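Side-chain contacts in D-alanyl-D-alanine carboxypeptidase (Penicillin binding protein) family protein (Francisella tularensis subsp. tularensis, PDB 6OSU), which probably removes the terminal D-alanine from the peptide stems of cell wall precursors, as a serine-type D-alanyl-D-alanine carboxypeptidase of the peptidase S11 family: residues Tyr72-Glu77 against Glu134-Thr139; Leu356-Asn361 against Gln378-Asn383; Gln362-Thr367 against Leu399-Gly404. All blocks are in the same frame, centred on the assembly; numbering follows the deposited sequence.

Overall arrangement
From the N terminus, interaction 1 closes a loop of 56 residues within the carboxypeptidase domain, bringing helix 66-79 against the end of helix 126-137. In the C-terminal domain, interaction 2 closes a loop with 16 residues between its segments and interaction 3 one with 31. Their segments alternate, so the two contacts cross. Strands 376-382 and 395-403 are neighbours in one antiparallel sheet, and Ile380 packs on Leu399 between the contacts, whose centres lie about 12 Å apart. Interaction 2 bridges strands within this sheet, whereas interaction 3 ties it to the two-stranded sheet. Interaction 1 stays separate, its centre about 48 Å from that of interaction 2 and about 41 Å from that of interaction 3.

Interaction 1 (Tyr72-Glu77 against Glu134-Thr139); sequences YIVASE and EYIGGT
Ile136 reaches from the last turn of helix 126-137 onto helix 66-79, where its side chain overlaps Val74, Glu77 and, more loosely, Ile73. The closest meeting is between methyl groups, Ile136 CD1 lying 3.7 Å from Val74 CG2, and the two side chains cross at about a right angle. Ile136 branches at CB and divides its work: CG1, anti to the carbonyl carbon (chi1 -62°), carries CD1 out to Val74, while CG2 serves the other two partners. That second methyl, Ile136 CG2, lies 4.2 Å from Glu77 CG and 4.5 Å from Ile73 CG2.

Glu77 suits the margin of this patch because its aliphatic part and its charged end do different things. The chain bends at chi2 (-56°), CG offers hydrocarbon to Ile136, and OE1 is hydrogen-bonded to Asn82. No hydrogen bond joins the two segments, so the fit rests on van der Waals contact of hydrocarbon groups between the helices. Val74 and Ile73 are buried deeper, touching helix 113-123 and helix 140-154 respectively. This is apolar helix-helix packing in the helical part of the beta-lactamase-like (penicillin-recognising) serine enzyme fold, on the helix that follows the predicted catalytic Ser64 and includes Lys67, the predicted proton acceptor of what is probably the SxxK motif.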
loop_
_atom_site.group_PDB
_atom_site.type_symbol
_atom_site.label_atom_id
_atom_site.label_comp_id
_atom_site.label_asym_id
_atom_site.label_seq_id
_atom_site.Cartn_x
_atom_site.Cartn_y
_atom_site.Cartn_z
ATOM N N TYR A 72 9.115 -7.525 -3.791
ATOM C CA TYR A 72 9.707 -6.190 -3.859
ATOM C C TYR A 72 11.113 -6.245 -4.447
ATOM O O TYR A 72 11.466 -5.452 -5.327
ATOM C CB TYR A 72 9.728 -5.570 -2.460
ATOM C CG TYR A 72 10.218 -4.141 -2.390
ATOM C CD1 TYR A 72 9.319 -3.082 -2.366
ATOM C CD2 TYR A 72 11.578 -3.849 -2.327
ATOM C CE1 TYR A 72 9.757 -1.774 -2.293
ATOM C CE2 TYR A 72 12.027 -2.545 -2.254
ATOM C CZ TYR A 72 11.114 -1.512 -2.237
ATOM O OH TYR A 72 11.558 -0.214 -2.166
ATOM N N ILE A 73 11.933 -7.178 -3.966
ATOM C CA ILE A 73 13.304 -7.281 -4.451
ATOM C C ILE A 73 13.334 -7.742 -5.906
ATOM O O ILE A 73 14.186 -7.307 -6.691
ATOM C CB ILE A 73 14.104 -8.215 -3.527
ATOM C CG1 ILE A 73 14.337 -7.531 -2.178
ATOM C CG2 ILE A 73 15.407 -8.631 -4.177
ATOM C CD1 ILE A 73 14.909 -8.436 -1.118
ATOM N N VAL A 74 12.400 -8.614 -6.292
ATOM C CA VAL A 74 12.329 -9.072 -7.679
ATOM C C VAL A 74 12.053 -7.901 -8.613
ATOM O O VAL A 74 12.687 -7.759 -9.665
ATOM C CB VAL A 74 11.262 -10.174 -7.831
ATOM C CG1 VAL A 74 11.067 -10.528 -9.310
ATOM C CG2 VAL A 74 11.647 -11.409 -7.025
ATOM N N ALA A 75 11.097 -7.042 -8.242
ATOM C CA ALA A 75 10.793 -5.876 -9.068
ATOM C C ALA A 75 11.998 -4.951 -9.176
ATOM O O ALA A 75 12.274 -4.402 -10.249
ATOM C CB ALA A 75 9.593 -5.120 -8.496
ATOM N N SER A 76 12.730 -4.777 -8.072
ATOM C CA SER A 76 13.893 -3.895 -8.067
ATOM C C SER A 76 14.974 -4.389 -9.020
ATOM O O SER A 76 15.595 -3.592 -9.733
ATOM C CB SER A 76 14.442 -3.771 -6.646
ATOM O OG SER A 76 15.796 -3.353 -6.664
ATOM N N GLU A 77 15.215 -5.701 -9.051
ATOM C CA GLU A 77 16.224 -6.234 -9.961
ATOM C C GLU A 77 15.792 -6.105 -11.417
ATOM O O GLU A 77 16.638 -5.909 -12.297
ATOM C CB GLU A 77 16.530 -7.689 -9.609
ATOM C CG GLU A 77 17.279 -7.837 -8.297
ATOM C CD GLU A 77 18.563 -7.030 -8.274
ATOM O OE1 GLU A 77 19.458 -7.305 -9.104
ATOM O OE2 GLU A 77 18.677 -6.111 -7.435
ATOM N N GLU A 134 16.428 -18.377 -4.818
ATOM C CA GLU A 134 17.665 -19.084 -5.137
ATOM C C GLU A 134 18.397 -18.445 -6.310
ATOM O O GLU A 134 19.633 -18.439 -6.342
ATOM C CB GLU A 134 17.372 -20.553 -5.444
ATOM C CG GLU A 134 16.920 -21.380 -4.248
ATOM C CD GLU A 134 16.732 -22.849 -4.596
ATOM O OE1 GLU A 134 16.173 -23.146 -5.676
ATOM O OE2 GLU A 134 17.156 -23.706 -3.792
ATOM N N TYR A 135 17.660 -17.896 -7.277
ATOM C CA TYR A 135 18.290 -17.343 -8.470
ATOM C C TYR A 135 18.929 -15.987 -8.191
ATOM O O TYR A 135 20.058 -15.723 -8.618
ATOM C CB TYR A 135 17.261 -17.227 -9.595
ATOM C CG TYR A 135 17.855 -16.798 -10.914
ATOM C CD1 TYR A 135 18.343 -17.736 -11.813
ATOM C CD2 TYR A 135 17.931 -15.455 -11.261
ATOM C CE1 TYR A 135 18.891 -17.349 -13.021
ATOM C CE2 TYR A 135 18.477 -15.058 -12.467
ATOM C CZ TYR A 135 18.955 -16.009 -13.343
ATOM O OH TYR A 135 19.499 -15.617 -14.546
ATOM N N ILE A 136 18.217 -15.116 -7.474
ATOM C CA ILE A 136 18.717 -13.769 -7.222
ATOM C C ILE A 136 19.815 -13.783 -6.165
ATOM O O ILE A 136 20.792 -13.031 -6.257
ATOM C CB ILE A 136 17.550 -12.849 -6.818
ATOM C CG1 ILE A 136 16.535 -12.740 -7.956
ATOM C CG2 ILE A 136 18.056 -11.476 -6.405
ATOM C CD1 ILE A 136 15.237 -12.073 -7.550
ATOM N N GLY A 137 19.680 -14.634 -5.150
ATOM C CA GLY A 137 20.582 -14.587 -4.016
ATOM C C GLY A 137 21.579 -15.723 -3.925
ATOM O O GLY A 137 22.485 -15.682 -3.088
ATOM N N GLY A 138 21.436 -16.738 -4.772
ATOM C CA GLY A 138 22.286 -17.911 -4.679
ATOM C C GLY A 138 21.682 -18.970 -3.781
ATOM O O GLY A 138 21.188 -19.998 -4.256
ATOM N N THR A 139 21.718 -18.729 -2.477
ATOM C CA THR A 139 21.003 -19.532 -1.501
ATOM C C THR A 139 19.813 -18.742 -0.977
ATOM O O THR A 139 19.735 -17.520 -1.130
ATOM C CB THR A 139 21.913 -19.935 -0.334
ATOM O OG1 THR A 139 22.359 -18.759 0.356
ATOM C CG2 THR A 139 23.116 -20.715 -0.839
#

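Interaction 2 (Leu356-Asn361 against Gln378-Asn383); sequences LTVASN and QGIEFN
Leu356 and Val358 meet Phe382 and Ile380 in two apolar pairs, without a hydrogen bond between the segments. The aliphatic pair is Val358 with Ile380, whose side chains reach toward each other tip to tip. Val358 CG2 comes within 3.9 Å of Ile380 CD1 and 4.2 Å of Ile380 CG1, so one methyl covers the outer part of the isoleucine chain. Val358 has chi1 of -59°, which sets that methyl between its own backbone N and carbonyl carbon; the beta branching common to both residues suits an extended backbone.

The aromatic pair sits further along. Leu356 and Phe382 approach from opposite directions, and Leu356 CD2 stops 3.8 Å from Phe382 CE1. Leucine holds CG anti to the backbone N (chi1 177°), which carries its branched end over to the phenylalanine. Within its own strand, Phe382 is supported by Ile380, whose CG2 lies 3.4 Å above the plane of the Phe382 ring, over one face and displaced toward the rim, while Leu356 CD2 comes in obliquely near CE1.

Other strands of the sheet extend both pairs: Val340 touches Val358 and Ile380, Ile342 touches Phe382, and Leu399 lies against Ile380. Strands 355-359 and 376-382 are not neighbours, since 409-417 and 395-403 lie between them. That their side chains still meet implies a strongly curled antiparallel sheet whose concave side they fill, in the beta-rich C-terminal domain of PBP5-like carboxypeptidases.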
loop_
_atom_site.group_PDB
_atom_site.type_symbol
_atom_site.label_atom_id
_atom_site.label_comp_id
_atom_site.label_asym_id
_atom_site.label_seq_id
_atom_site.Cartn_x
_atom_site.Cartn_y
_atom_site.Cartn_z
ATOM N N LEU A 356 7.077 42.331 8.031
ATOM C CA LEU A 356 7.768 41.045 8.052
ATOM C C LEU A 356 7.010 40.030 7.206
ATOM O O LEU A 356 5.827 39.770 7.452
ATOM C CB LEU A 356 7.921 40.524 9.483
ATOM C CG LEU A 356 8.576 39.147 9.630
ATOM C CD1 LEU A 356 10.011 39.173 9.123
ATOM C CD2 LEU A 356 8.519 38.661 11.072
ATOM N N THR A 357 7.697 39.450 6.224
ATOM C CA THR A 357 7.174 38.352 5.422
ATOM C C THR A 357 7.894 37.065 5.803
ATOM O O THR A 357 9.115 37.058 5.986
ATOM C CB THR A 357 7.348 38.619 3.922
ATOM O OG1 THR A 357 6.574 39.765 3.545
ATOM C CG2 THR A 357 6.902 37.424 3.098
ATOM N N VAL A 358 7.128 35.981 5.932
ATOM C CA VAL A 358 7.663 34.674 6.278
ATOM C C VAL A 358 7.192 33.662 5.243
ATOM O O VAL A 358 6.179 33.851 4.566
ATOM C CB VAL A 358 7.246 34.232 7.698
ATOM C CG1 VAL A 358 7.732 35.234 8.730
ATOM C CG2 VAL A 358 5.735 34.066 7.780
ATOM N N ALA A 359 7.949 32.573 5.128
ATOM C CA ALA A 359 7.637 31.507 4.185
ATOM C C ALA A 359 8.459 30.280 4.549
ATOM O O ALA A 359 9.465 30.372 5.258
ATOM C CB ALA A 359 7.914 31.926 2.737
ATOM N N SER A 360 8.005 29.127 4.060
ATOM C CA SER A 360 8.722 27.866 4.181
ATOM C C SER A 360 8.898 27.250 2.799
ATOM O O SER A 360 8.026 27.379 1.934
ATOM C CB SER A 360 7.979 26.888 5.105
ATOM O OG SER A 360 8.509 25.575 4.995
ATOM N N ASN A 361 10.034 26.591 2.589
ATOM C CA ASN A 361 10.272 25.907 1.325
ATOM C C ASN A 361 9.537 24.576 1.233
ATOM O O ASN A 361 9.638 23.903 0.202
ATOM C CB ASN A 361 11.773 25.688 1.108
ATOM C CG ASN A 361 12.441 24.971 2.272
ATOM O OD1 ASN A 361 11.780 24.516 3.205
ATOM N ND2 ASN A 361 13.764 24.864 2.215
ATOM N N GLN A 378 -5.123 29.307 8.014
ATOM C CA GLN A 378 -3.682 29.480 8.120
ATOM C C GLN A 378 -3.351 30.505 9.194
ATOM O O GLN A 378 -3.987 31.560 9.286
ATOM C CB GLN A 378 -3.086 29.936 6.787
ATOM C CG GLN A 378 -2.879 28.838 5.766
ATOM C CD GLN A 378 -1.949 29.266 4.645
ATOM O OE1 GLN A 378 -1.572 30.436 4.548
ATOM N NE2 GLN A 378 -1.568 28.317 3.796
ATOM N N GLY A 379 -2.345 30.196 9.998
ATOM C CA GLY A 379 -1.906 31.108 11.039
ATOM C C GLY A 379 -0.415 31.009 11.252
ATOM O O GLY A 379 0.195 29.956 11.034
ATOM N N ILE A 380 0.178 32.118 11.683
ATOM C CA ILE A 380 1.594 32.174 12.027
ATOM C C ILE A 380 1.705 32.253 13.541
ATOM O O ILE A 380 1.248 33.226 14.152
ATOM C CB ILE A 380 2.300 33.365 11.361
ATOM C CG1 ILE A 380 2.175 33.278 9.842
ATOM C CG2 ILE A 380 3.765 33.394 11.761
ATOM C CD1 ILE A 380 2.810 32.031 9.249
ATOM N N GLU A 381 2.291 31.225 14.149
ATOM C CA GLU A 381 2.600 31.231 15.574
ATOM C C GLU A 381 4.060 31.633 15.735
ATOM O O GLU A 381 4.964 30.840 15.448
ATOM C CB GLU A 381 2.338 29.874 16.222
ATOM C CG GLU A 381 2.900 29.790 17.638
ATOM C CD GLU A 381 2.454 28.558 18.398
ATOM O OE1 GLU A 381 2.238 27.502 17.767
ATOM O OE2 GLU A 381 2.319 28.653 19.637
ATOM N N PHE A 382 4.288 32.859 16.190
ATOM C CA PHE A 382 5.649 33.329 16.372
ATOM C C PHE A 382 6.234 32.796 17.674
ATOM O O PHE A 382 5.516 32.424 18.607
ATOM C CB PHE A 382 5.706 34.857 16.372
ATOM C CG PHE A 382 5.412 35.475 15.040
ATOM C CD1 PHE A 382 6.423 35.653 14.108
ATOM C CD2 PHE A 382 4.128 35.880 14.716
ATOM C CE1 PHE A 382 6.160 36.220 12.876
ATOM C CE2 PHE A 382 3.857 36.451 13.487
ATOM C CZ PHE A 382 4.877 36.621 12.566
ATOM N N ASN A 383 7.556 32.748 17.715
ATOM C CA ASN A 383 8.262 32.540 18.965
ATOM C C ASN A 383 7.894 33.681 19.905
ATOM O O ASN A 383 8.094 34.852 19.545
ATOM C CB ASN A 383 9.769 32.492 18.718
ATOM C CG ASN A 383 10.556 32.066 19.943
ATOM O OD1 ASN A 383 10.458 32.677 21.007
ATOM N ND2 ASN A 383 11.345 31.007 19.798
#

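Interaction 3 (Gln362-Thr367 against Leu399-Gly404); sequences QNIYKT and LVITLG
Two beta-sheets of the C-terminal domain face each other here, strand 364-369 of the two-stranded sheet packing over strand 395-403 of the larger antiparallel one. The contact centres on Ile364, whose terminal methyl serves both partners. Ile364 CD1 lies 3.9 Å from Leu399 CD2, the two side chains slanting across one another, and 4.4 Å from Ile401 CG1. The long arm of the isoleucine is what spans the gap: CG1 is anti to the carbonyl carbon and chi2 is extended at -175°, placing CD1 at the far end of the chain.

Leu399 and Ile401 are two positions apart on their strand, whereas the intervening Val400 points away. Alternation turns both toward Ile364, and burial there suits aliphatic residues; all three touching residues are buried. No hydrogen bond crosses between the segments. Ile413, Leu333 and Tyr334 extend the surroundings of Ile364, and Leu376 lies against Ile401. Packing of two sheets through buried aliphatic side chains is characteristic of a beta-sandwich-like interior, consistent with the all-beta C-terminal domain of PBP5 relatives.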
loop_
_atom_site.group_PDB
_atom_site.type_symbol
_atom_site.label_atom_id
_atom_site.label_comp_id
_atom_site.label_asym_id
_atom_site.label_seq_id
_atom_site.Cartn_x
_atom_site.Cartn_y
_atom_site.Cartn_z
ATOM N N GLN A 362 8.806 24.188 2.272
ATOM C CA GLN A 362 8.103 22.917 2.311
ATOM C C GLN A 362 6.625 23.114 1.998
ATOM O O GLN A 362 6.060 24.188 2.225
ATOM C CB GLN A 362 8.248 22.256 3.684
ATOM C CG GLN A 362 9.677 22.084 4.149
ATOM C CD GLN A 362 10.388 20.966 3.421
ATOM O OE1 GLN A 362 10.010 19.800 3.536
ATOM N NE2 GLN A 362 11.421 21.314 2.661
ATOM N N ASN A 363 6.006 22.066 1.466
ATOM C CA ASN A 363 4.561 22.046 1.338
ATOM C C ASN A 363 3.925 21.584 2.644
ATOM O O ASN A 363 4.584 21.029 3.529
ATOM C CB ASN A 363 4.120 21.111 0.208
ATOM C CG ASN A 363 4.570 21.582 -1.157
ATOM O OD1 ASN A 363 4.334 22.727 -1.543
ATOM N ND2 ASN A 363 5.222 20.697 -1.900
ATOM N N ILE A 364 2.626 21.827 2.760
ATOM C CA ILE A 364 1.782 21.127 3.719
ATOM C C ILE A 364 0.703 20.438 2.895
ATOM O O ILE A 364 -0.301 21.056 2.514
ATOM C CB ILE A 364 1.180 22.052 4.780
ATOM C CG1 ILE A 364 2.285 22.718 5.601
ATOM C CG2 ILE A 364 0.266 21.257 5.704
ATOM C CD1 ILE A 364 1.756 23.557 6.756
ATOM N N TYR A 365 0.925 19.166 2.589
ATOM C CA TYR A 365 -0.012 18.335 1.844
ATOM C C TYR A 365 -0.444 17.223 2.786
ATOM O O TYR A 365 0.355 16.336 3.108
ATOM C CB TYR A 365 0.643 17.791 0.573
ATOM C CG TYR A 365 -0.281 17.031 -0.349
ATOM C CD1 TYR A 365 -1.423 17.628 -0.875
ATOM C CD2 TYR A 365 0.000 15.721 -0.715
ATOM C CE1 TYR A 365 -2.266 16.930 -1.727
ATOM C CE2 TYR A 365 -0.832 15.019 -1.562
ATOM C CZ TYR A 365 -1.962 15.625 -2.067
ATOM O OH TYR A 365 -2.791 14.918 -2.910
ATOM N N LYS A 366 -1.696 17.279 3.246
ATOM C CA LYS A 366 -2.138 16.458 4.362
ATOM C C LYS A 366 -3.458 15.763 4.047
ATOM O O LYS A 366 -4.296 16.279 3.300
ATOM C CB LYS A 366 -2.277 17.312 5.636
ATOM C CG LYS A 366 -2.267 16.521 6.936
ATOM C CD LYS A 366 -2.364 17.441 8.148
ATOM C CE LYS A 366 -2.805 16.684 9.402
ATOM N NZ LYS A 366 -1.703 15.903 10.039
ATOM N N THR A 367 -3.629 14.578 4.628
ATOM C CA THR A 367 -4.895 13.852 4.582
ATOM C C THR A 367 -5.714 14.252 5.805
ATOM O O THR A 367 -5.343 13.937 6.941
ATOM C CB THR A 367 -4.652 12.346 4.548
ATOM O OG1 THR A 367 -3.888 12.010 3.382
ATOM C CG2 THR A 367 -5.971 11.589 4.521
ATOM N N LEU A 399 4.211 28.169 10.781
ATOM C CA LEU A 399 2.930 28.321 10.104
ATOM C C LEU A 399 2.000 27.227 10.607
ATOM O O LEU A 399 2.370 26.049 10.634
ATOM C CB LEU A 399 3.080 28.247 8.584
ATOM C CG LEU A 399 1.802 28.578 7.799
ATOM C CD1 LEU A 399 2.137 29.327 6.522
ATOM C CD2 LEU A 399 0.983 27.332 7.473
ATOM N N VAL A 400 0.801 27.616 11.017
ATOM C CA VAL A 400 -0.104 26.718 11.719
ATOM C C VAL A 400 -1.428 26.652 10.972
ATOM O O VAL A 400 -1.959 27.680 10.534
ATOM C CB VAL A 400 -0.316 27.169 13.180
ATOM C CG1 VAL A 400 -1.391 26.335 13.847
ATOM C CG2 VAL A 400 0.993 27.072 13.960
ATOM N N ILE A 401 -1.948 25.438 10.817
ATOM C CA ILE A 401 -3.290 25.198 10.303
ATOM C C ILE A 401 -4.163 24.795 11.483
ATOM O O ILE A 401 -3.921 23.760 12.116
ATOM C CB ILE A 401 -3.299 24.113 9.215
ATOM C CG1 ILE A 401 -2.304 24.459 8.107
ATOM C CG2 ILE A 401 -4.702 23.941 8.643
ATOM C CD1 ILE A 401 -2.685 25.674 7.313
ATOM N N THR A 402 -5.168 25.610 11.784
ATOM C CA THR A 402 -6.070 25.353 12.895
ATOM C C THR A 402 -7.469 25.032 12.384
ATOM O O THR A 402 -7.827 25.343 11.244
ATOM C CB THR A 402 -6.126 26.551 13.854
ATOM O OG1 THR A 402 -6.263 27.765 13.105
ATOM C CG2 THR A 402 -4.866 26.619 14.699
ATOM N N LEU A 403 -8.260 24.400 13.247
ATOM C CA LEU A 403 -9.623 23.991 12.912
ATOM C C LEU A 403 -10.585 25.066 13.407
ATOM O O LEU A 403 -10.903 25.130 14.596
ATOM C CB LEU A 403 -9.949 22.632 13.521
ATOM C CG LEU A 403 -11.356 22.114 13.216
ATOM C CD1 LEU A 403 -11.554 21.991 11.712
ATOM C CD2 LEU A 403 -11.605 20.785 13.907
ATOM N N GLY A 404 -11.052 25.907 12.486
ATOM C CA GLY A 404 -11.980 26.955 12.859
ATOM C C GLY A 404 -11.305 28.049 13.668
ATOM O O GLY A 404 -10.118 28.352 13.500
#